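Local coordinates for protein putative glycoside hydrolase (Parabacteroides distasonis ATCC 8503, PDB 3GYC) that probably hydrolyses glycosidic bonds in sugars, using a cellulase-like TIM-barrel fold, at residues 231-241 / 279-290; 303-311 / 326-334. All coordinates share one frame; numbering follows the deposited sequence.

Contact 1: 231-241 / 279-290; sequences YEHHIWMAQQN and WQKLLTDKIELM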
# COMPACT_ATOMS: atom_id res chain seq x y z
N TYR A 231 2.48 8.05 -8.18
CA TYR A 231 3.39 7.71 -7.12
C TYR A 231 2.52 7.19 -5.96
O TYR A 231 1.49 7.81 -5.62
CB TYR A 231 4.26 8.89 -6.60
CG TYR A 231 4.98 9.73 -7.61
CD1 TYR A 231 5.40 9.22 -8.84
CD2 TYR A 231 5.32 11.06 -7.31
CE1 TYR A 231 6.07 10.03 -9.75
CE2 TYR A 231 6.01 11.85 -8.20
CZ TYR A 231 6.40 11.33 -9.41
OH TYR A 231 7.05 12.14 -10.27
N GLU A 232 2.90 6.04 -5.41
CA GLU A 232 2.24 5.47 -4.23
C GLU A 232 3.32 5.57 -3.17
O GLU A 232 4.24 4.79 -3.19
CB GLU A 232 1.74 4.04 -4.50
CG GLU A 232 0.54 3.59 -3.60
CD GLU A 232 0.89 2.92 -2.28
OE1 GLU A 232 1.54 1.85 -2.31
OE2 GLU A 232 0.46 3.39 -1.20
N HIS A 233 3.24 6.56 -2.28
CA HIS A 233 4.30 6.81 -1.34
C HIS A 233 3.82 6.59 0.08
O HIS A 233 2.75 7.05 0.46
CB HIS A 233 4.90 8.20 -1.50
CG HIS A 233 6.34 8.24 -1.11
ND1 HIS A 233 7.35 7.98 -2.01
CD2 HIS A 233 6.93 8.38 0.10
CE1 HIS A 233 8.51 8.00 -1.38
NE2 HIS A 233 8.28 8.24 -0.09
N HIS A 234 4.60 5.84 0.85
CA HIS A 234 4.23 5.50 2.21
C HIS A 234 4.84 6.52 3.16
O HIS A 234 6.03 6.80 3.07
CB HIS A 234 4.65 4.06 2.54
CG HIS A 234 4.11 3.04 1.58
ND1 HIS A 234 4.54 1.73 1.57
CD2 HIS A 234 3.18 3.15 0.60
CE1 HIS A 234 3.85 1.06 0.65
NE2 HIS A 234 3.05 1.90 0.02
N ILE A 235 4.01 7.10 4.03
CA ILE A 235 4.42 8.22 4.89
C ILE A 235 3.93 8.03 6.30
O ILE A 235 2.72 8.04 6.55
CB ILE A 235 3.85 9.57 4.39
CG1 ILE A 235 4.41 9.92 3.03
CG2 ILE A 235 4.20 10.75 5.34
CD1 ILE A 235 3.76 11.16 2.38
N TRP A 236 4.86 7.92 7.24
CA TRP A 236 4.54 7.83 8.66
C TRP A 236 5.35 8.82 9.49
O TRP A 236 6.54 8.96 9.28
CB TRP A 236 4.88 6.48 9.19
CG TRP A 236 4.09 5.32 8.63
CD1 TRP A 236 2.85 4.89 9.03
CD2 TRP A 236 4.56 4.41 7.67
NE1 TRP A 236 2.52 3.75 8.35
CE2 TRP A 236 3.54 3.45 7.48
CE3 TRP A 236 5.74 4.32 6.93
CZ2 TRP A 236 3.68 2.38 6.58
CZ3 TRP A 236 5.87 3.25 6.01
CH2 TRP A 236 4.86 2.31 5.85
N MSE A 237 4.67 9.47 10.43
CA MSE A 237 5.28 10.33 11.44
C MSE A 237 6.45 9.65 12.16
O MSE A 237 7.51 10.26 12.43
CB MSE A 237 4.22 10.66 12.49
CG MSE A 237 4.74 11.48 13.72
SE MSE A 237 5.74 10.51 15.14
CE MSE A 237 4.41 9.32 15.88
N ALA A 238 6.22 8.39 12.50
CA ALA A 238 7.20 7.59 13.22
C ALA A 238 8.56 7.46 12.52
O ALA A 238 9.57 7.25 13.20
CB ALA A 238 6.62 6.21 13.55
N GLN A 239 8.59 7.60 11.19
CA GLN A 239 9.82 7.45 10.38
C GLN A 239 10.51 8.78 10.03
O GLN A 239 11.64 8.78 9.53
CB GLN A 239 9.53 6.71 9.07
CG GLN A 239 9.13 5.25 9.24
CD GLN A 239 9.03 4.49 7.94
OE1 GLN A 239 8.77 5.06 6.88
NE2 GLN A 239 9.20 3.20 8.01
N GLN A 240 9.85 9.90 10.31
CA GLN A 240 10.39 11.19 9.98
C GLN A 240 11.63 11.50 10.80
O GLN A 240 11.85 10.92 11.86
CB GLN A 240 9.34 12.29 10.19
CG GLN A 240 8.07 12.08 9.38
CD GLN A 240 8.36 11.79 7.95
OE1 GLN A 240 9.10 12.51 7.31
NE2 GLN A 240 7.79 10.72 7.44
N ASN A 241 12.44 12.41 10.27
CA ASN A 241 13.69 12.84 10.90
C ASN A 241 14.60 11.64 11.26
O ASN A 241 15.06 11.50 12.41
CB ASN A 241 13.41 13.71 12.13
CG ASN A 241 14.65 14.39 12.67
OD1 ASN A 241 15.62 14.64 11.94
ND2 ASN A 241 14.62 14.72 13.96
N TRP A 279 5.77 16.44 16.61
CA TRP A 279 5.56 15.24 15.79
C TRP A 279 4.64 15.54 14.64
O TRP A 279 4.90 15.13 13.51
CB TRP A 279 5.03 14.08 16.62
CG TRP A 279 5.99 13.69 17.72
CD1 TRP A 279 5.78 13.77 19.08
CD2 TRP A 279 7.32 13.21 17.55
NE1 TRP A 279 6.88 13.32 19.75
CE2 TRP A 279 7.85 12.97 18.84
CE3 TRP A 279 8.12 12.94 16.44
CZ2 TRP A 279 9.14 12.50 19.04
CZ3 TRP A 279 9.40 12.46 16.65
CH2 TRP A 279 9.90 12.25 17.93
N GLN A 280 3.57 16.26 14.95
CA GLN A 280 2.59 16.66 13.96
C GLN A 280 3.24 17.50 12.87
O GLN A 280 2.92 17.32 11.70
CB GLN A 280 1.41 17.38 14.60
CG GLN A 280 0.54 16.46 15.47
CD GLN A 280 -0.45 17.24 16.31
OE1 GLN A 280 -0.85 18.32 15.94
NE2 GLN A 280 -0.85 16.69 17.45
N LYS A 281 4.19 18.37 13.23
CA LYS A 281 4.85 19.23 12.23
C LYS A 281 5.77 18.40 11.32
O LYS A 281 5.81 18.65 10.12
CB LYS A 281 5.59 20.43 12.86
N LEU A 282 6.49 17.43 11.87
CA LEU A 282 7.30 16.53 11.03
C LEU A 282 6.43 15.84 9.97
O LEU A 282 6.78 15.79 8.79
CB LEU A 282 8.01 15.46 11.88
CG LEU A 282 9.10 15.93 12.83
CD1 LEU A 282 9.71 14.75 13.64
CD2 LEU A 282 10.16 16.68 12.05
N LEU A 283 5.28 15.33 10.40
CA LEU A 283 4.33 14.66 9.48
C LEU A 283 3.81 15.59 8.36
O LEU A 283 4.00 15.30 7.16
CB LEU A 283 3.14 14.12 10.26
CG LEU A 283 2.05 13.39 9.44
CD1 LEU A 283 2.68 12.34 8.56
CD2 LEU A 283 1.03 12.84 10.43
N THR A 284 3.20 16.71 8.75
CA THR A 284 2.60 17.64 7.79
C THR A 284 3.64 18.28 6.85
O THR A 284 3.35 18.58 5.70
CB THR A 284 1.71 18.69 8.48
OG1 THR A 284 2.50 19.45 9.41
CG2 THR A 284 0.56 17.99 9.21
N ASP A 285 4.87 18.47 7.33
CA ASP A 285 5.94 18.99 6.49
C ASP A 285 6.33 18.03 5.38
O ASP A 285 6.57 18.44 4.24
CB ASP A 285 7.16 19.37 7.34
CG ASP A 285 6.99 20.71 8.04
OD1 ASP A 285 5.98 21.41 7.76
OD2 ASP A 285 7.88 21.09 8.84
N LYS A 286 6.37 16.75 5.69
CA LYS A 286 6.64 15.73 4.67
C LYS A 286 5.50 15.64 3.64
O LYS A 286 5.75 15.54 2.42
CB LYS A 286 6.83 14.36 5.34
CG LYS A 286 7.13 13.22 4.36
CD LYS A 286 8.23 13.50 3.38
CE LYS A 286 9.54 13.75 4.03
NZ LYS A 286 9.98 12.55 4.83
N ILE A 287 4.26 15.67 4.12
CA ILE A 287 3.09 15.61 3.24
C ILE A 287 3.07 16.78 2.27
O ILE A 287 2.79 16.60 1.10
CB ILE A 287 1.77 15.58 4.04
CG1 ILE A 287 1.64 14.27 4.85
CG2 ILE A 287 0.58 15.73 3.12
CD1 ILE A 287 0.54 14.31 5.87
N GLU A 288 3.34 17.97 2.76
CA GLU A 288 3.36 19.17 1.91
C GLU A 288 4.50 19.08 0.90
O GLU A 288 4.32 19.40 -0.27
CB GLU A 288 3.50 20.43 2.76
CG GLU A 288 2.34 20.72 3.73
CD GLU A 288 0.98 21.02 3.06
OE1 GLU A 288 0.89 21.19 1.81
OE2 GLU A 288 -0.03 21.09 3.80
N LEU A 289 5.67 18.63 1.36
CA LEU A 289 6.84 18.44 0.49
C LEU A 289 6.51 17.44 -0.63
O LEU A 289 6.77 17.71 -1.82
CB LEU A 289 8.06 17.98 1.30
CG LEU A 289 9.36 17.73 0.53
CD1 LEU A 289 9.86 18.96 -0.27
CD2 LEU A 289 10.43 17.24 1.48
N MSE A 290 5.91 16.30 -0.26
CA MSE A 290 5.52 15.30 -1.27
C MSE A 290 4.58 15.90 -2.30
O MSE A 290 4.77 15.73 -3.50
CB MSE A 290 4.89 14.08 -0.60
CG MSE A 290 4.44 12.95 -1.54
SE MSE A 290 5.90 11.94 -2.36
CE MSE A 290 6.20 12.94 -4.01
O HOH W 1 8.80 10.05 4.69
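Strand 231-232 of the TIM-barrel sheet and the chain that leaves it run along helix 276-297, and Tyr231, His233, Ile235, Met237 and Gln240 meet the helix in turn. Selenomethionine Met290 packs beside Tyr231 and His233: its SE sits 3.9 Å from CG of His233, oblique to the ring, and its CE stands 3.9 Å from CD2 of Tyr231. The imidazole is fixed from beyond the contact by His214 and Tyr220, the phenol by Asn297. CG2 of Ile235 lies 3.9 Å from Leu283 CD1 and 4.0 Å from Lys286 CG. Two residues on, selenomethionine Met237 bends at chi2 and chi3 (-78° and -66°) and brings SE to 3.6 Å from CE3 of Trp279, an oblique Met-aromatic contact. Gln240 carries the polar part. Lys286, curled at chi2, chi3 and chi4, gives NZ to Gln240 OE1 at 2.6 Å, in the carbonyl plane on a lone pair; Gly215 O is a further acceptor. The other end of the amide, Gln240 NE2, binds Trp236 O at 2.8 Å, and a water accepts from both NE2 and Lys286 NZ, so the amide's rotation is fixed. Apolar side chains, with one polar pair at the loop, between a barrel strand, the loop after it and an outer helix are the usual strand-helix interface of a TIM barrel.

Contact 2: 303-311 / 326-334; sequences TTECWGLVD and LCELGTITA
The loop that follows strand 301-303 brings the indole of Trp307 against helix 321-337. Thr303 and Cys306 come first and back the ring: Thr303 CG2 and Cys306 CB lie over one face, toward its rim. A cis peptide bond then leads from Cys306 to Trp307, and the opposite face of the indole belongs to the helix. There Gly330 CA makes a CH-pi contact, 3.9 Å from the centroid of the five-membered ring of Trp307 and 17° off its normal, and the backbone continues over the indole with Gly330 C and Thr331 N. With chi1 at -64°, CG lies anti to the carbonyl carbon and the indole extends along the helix: Trp307 CD1 reaches 3.4 Å from Cys327 O, while Trp307 CH2 comes 3.6 Å from Ala334 CB. Trp307 NE1 donates to Ala344 O, beyond the two segments. Cys327 SG lies beside the backbone here, 3.8 Å from Trp307 N. Next, Gly308 sets its CA 4.1 Å from Leu326 CB. On the helix, Cys327 O takes Thr331 OG1 at 2.8 Å and Thr331 N from opposite faces of its plane. The contact is thus mainly dispersive: a buried indole lies flat on helix backbone bared at Gly330, with its N-H satisfied elsewhere.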
# COMPACT_ATOMS: atom_id res chain seq x y z
N THR A 303 -1.55 7.21 -1.30
CA THR A 303 -0.87 6.76 -0.09
C THR A 303 -1.79 5.75 0.58
O THR A 303 -2.95 6.06 0.85
CB THR A 303 -0.47 7.94 0.88
OG1 THR A 303 0.57 8.74 0.29
CG2 THR A 303 0.04 7.39 2.25
N THR A 304 -1.30 4.51 0.79
CA THR A 304 -2.08 3.46 1.45
C THR A 304 -1.44 3.00 2.76
O THR A 304 -2.04 2.24 3.51
CB THR A 304 -2.27 2.21 0.53
OG1 THR A 304 -0.99 1.61 0.27
CG2 THR A 304 -2.97 2.62 -0.80
N GLU A 305 -0.23 3.51 3.07
CA GLU A 305 0.47 3.16 4.28
C GLU A 305 0.89 4.48 4.95
O GLU A 305 1.71 5.22 4.43
CB GLU A 305 1.64 2.24 3.97
CG GLU A 305 1.22 0.93 3.23
CD GLU A 305 2.27 -0.20 3.41
OE1 GLU A 305 2.75 -0.37 4.54
OE2 GLU A 305 2.58 -0.94 2.44
N CYS A 306 0.28 4.75 6.10
CA CYS A 306 0.30 6.05 6.72
C CYS A 306 -0.53 5.93 8.00
O CYS A 306 -1.10 4.85 8.25
CB CYS A 306 -0.40 7.00 5.75
SG CYS A 306 -2.01 6.26 5.22
N TRP A 307 -0.60 6.97 8.85
CA TRP A 307 0.17 8.21 8.75
C TRP A 307 1.00 8.42 10.01
O TRP A 307 1.82 9.34 10.06
CB TRP A 307 -0.73 9.47 8.63
CG TRP A 307 -1.60 9.57 7.39
CD1 TRP A 307 -2.89 9.24 7.29
CD2 TRP A 307 -1.20 10.06 6.11
NE1 TRP A 307 -3.34 9.44 6.01
CE2 TRP A 307 -2.33 9.97 5.27
CE3 TRP A 307 -0.01 10.57 5.58
CZ2 TRP A 307 -2.30 10.34 3.95
CZ3 TRP A 307 0.02 10.94 4.27
CH2 TRP A 307 -1.12 10.82 3.46
N GLY A 308 0.75 7.63 11.06
CA GLY A 308 1.40 7.81 12.38
C GLY A 308 2.49 6.82 12.70
O GLY A 308 3.67 7.09 12.50
N LEU A 309 2.09 5.64 13.20
CA LEU A 309 3.01 4.57 13.52
C LEU A 309 2.96 3.58 12.38
O LEU A 309 1.91 3.36 11.76
CB LEU A 309 2.66 3.91 14.87
CG LEU A 309 3.48 4.40 16.06
CD1 LEU A 309 3.20 5.84 16.41
CD2 LEU A 309 3.27 3.51 17.30
N VAL A 310 4.10 2.95 12.11
CA VAL A 310 4.15 1.94 11.06
C VAL A 310 3.46 0.62 11.51
O VAL A 310 2.60 0.08 10.81
CB VAL A 310 5.61 1.67 10.60
CG1 VAL A 310 5.65 0.63 9.48
CG2 VAL A 310 6.22 2.96 10.12
N ASP A 311 3.82 0.15 12.70
CA ASP A 311 3.30 -1.12 13.26
C ASP A 311 2.47 -0.82 14.52
O ASP A 311 2.89 -0.05 15.39
CB ASP A 311 4.47 -2.01 13.66
CG ASP A 311 5.32 -2.45 12.47
OD1 ASP A 311 4.82 -2.37 11.36
OD2 ASP A 311 6.48 -2.94 12.69
N LEU A 326 -3.20 11.34 14.83
CA LEU A 326 -2.16 11.52 13.82
C LEU A 326 -2.68 11.10 12.44
O LEU A 326 -2.34 11.73 11.43
CB LEU A 326 -0.87 10.74 14.18
CG LEU A 326 0.03 11.31 15.30
CD1 LEU A 326 1.02 10.26 15.83
CD2 LEU A 326 0.75 12.57 14.78
N CYS A 327 -3.51 10.05 12.40
CA CYS A 327 -4.08 9.62 11.12
C CYS A 327 -5.06 10.62 10.56
O CYS A 327 -5.05 10.90 9.38
CB CYS A 327 -4.73 8.27 11.27
SG CYS A 327 -3.38 7.01 11.40
N GLU A 328 -5.88 11.21 11.43
CA GLU A 328 -6.85 12.19 11.02
C GLU A 328 -6.09 13.40 10.44
O GLU A 328 -6.43 13.90 9.35
CB GLU A 328 -7.71 12.60 12.22
CG GLU A 328 -8.78 13.63 11.92
CD GLU A 328 -9.62 13.98 13.12
OE1 GLU A 328 -9.76 13.15 14.04
OE2 GLU A 328 -10.16 15.11 13.15
N LEU A 329 -5.07 13.86 11.16
CA LEU A 329 -4.29 15.01 10.72
C LEU A 329 -3.66 14.74 9.35
O LEU A 329 -3.77 15.56 8.43
CB LEU A 329 -3.22 15.37 11.74
CG LEU A 329 -2.28 16.49 11.33
CD1 LEU A 329 -3.04 17.80 11.17
CD2 LEU A 329 -1.15 16.66 12.35
N GLY A 330 -3.01 13.58 9.23
CA GLY A 330 -2.37 13.18 7.98
C GLY A 330 -3.35 13.19 6.83
O GLY A 330 -3.07 13.78 5.77
N THR A 331 -4.51 12.55 7.05
CA THR A 331 -5.54 12.43 6.02
C THR A 331 -6.02 13.78 5.50
O THR A 331 -5.98 14.03 4.30
CB THR A 331 -6.75 11.64 6.52
OG1 THR A 331 -6.34 10.36 6.99
CG2 THR A 331 -7.76 11.47 5.41
N ILE A 332 -6.46 14.64 6.43
CA ILE A 332 -6.97 15.97 6.12
C ILE A 332 -5.90 16.84 5.44
O ILE A 332 -6.22 17.59 4.51
CB ILE A 332 -7.56 16.64 7.40
CG1 ILE A 332 -8.86 15.91 7.82
CG2 ILE A 332 -7.85 18.10 7.16
CD1 ILE A 332 -9.38 16.34 9.22
N THR A 333 -4.65 16.73 5.88
CA THR A 333 -3.53 17.50 5.29
C THR A 333 -3.27 17.08 3.85
O THR A 333 -3.16 17.94 2.93
CB THR A 333 -2.21 17.32 6.12
OG1 THR A 333 -2.43 17.67 7.50
CG2 THR A 333 -1.08 18.18 5.56
N ALA A 334 -3.22 15.77 3.63
CA ALA A 334 -2.99 15.23 2.27
C ALA A 334 -4.15 15.61 1.33
O ALA A 334 -3.93 16.10 0.22
CB ALA A 334 -2.83 13.74 2.30

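In the fold
Contacts 1 and 2 are neighbouring strand-loop-helix units of one barrel, their centres about 8 Å apart, and strands 231-232 and 301-303 are parallel neighbours in the sheet. The two first segments are joined directly: Thr303 OG1 probably bonds His233 O at 2.8 Å, and Thr304 OG1 probably bonds Glu232 OE2 at 2.7 Å. Backbone bonds pair Glu305 with Ile235 and Trp307 with Met237. Each loop also reaches the other contact's helix, Met237 on Leu326 and Trp307 on Ile287, and the helices meet where Gln280 touches Leu329. Glu232, His234, Glu305, Glu161 and Arg55 form a polar cluster at the C-terminal strand ends, where TIM-barrel hydrolases carry their active site; a role in catalysis here is only inferred.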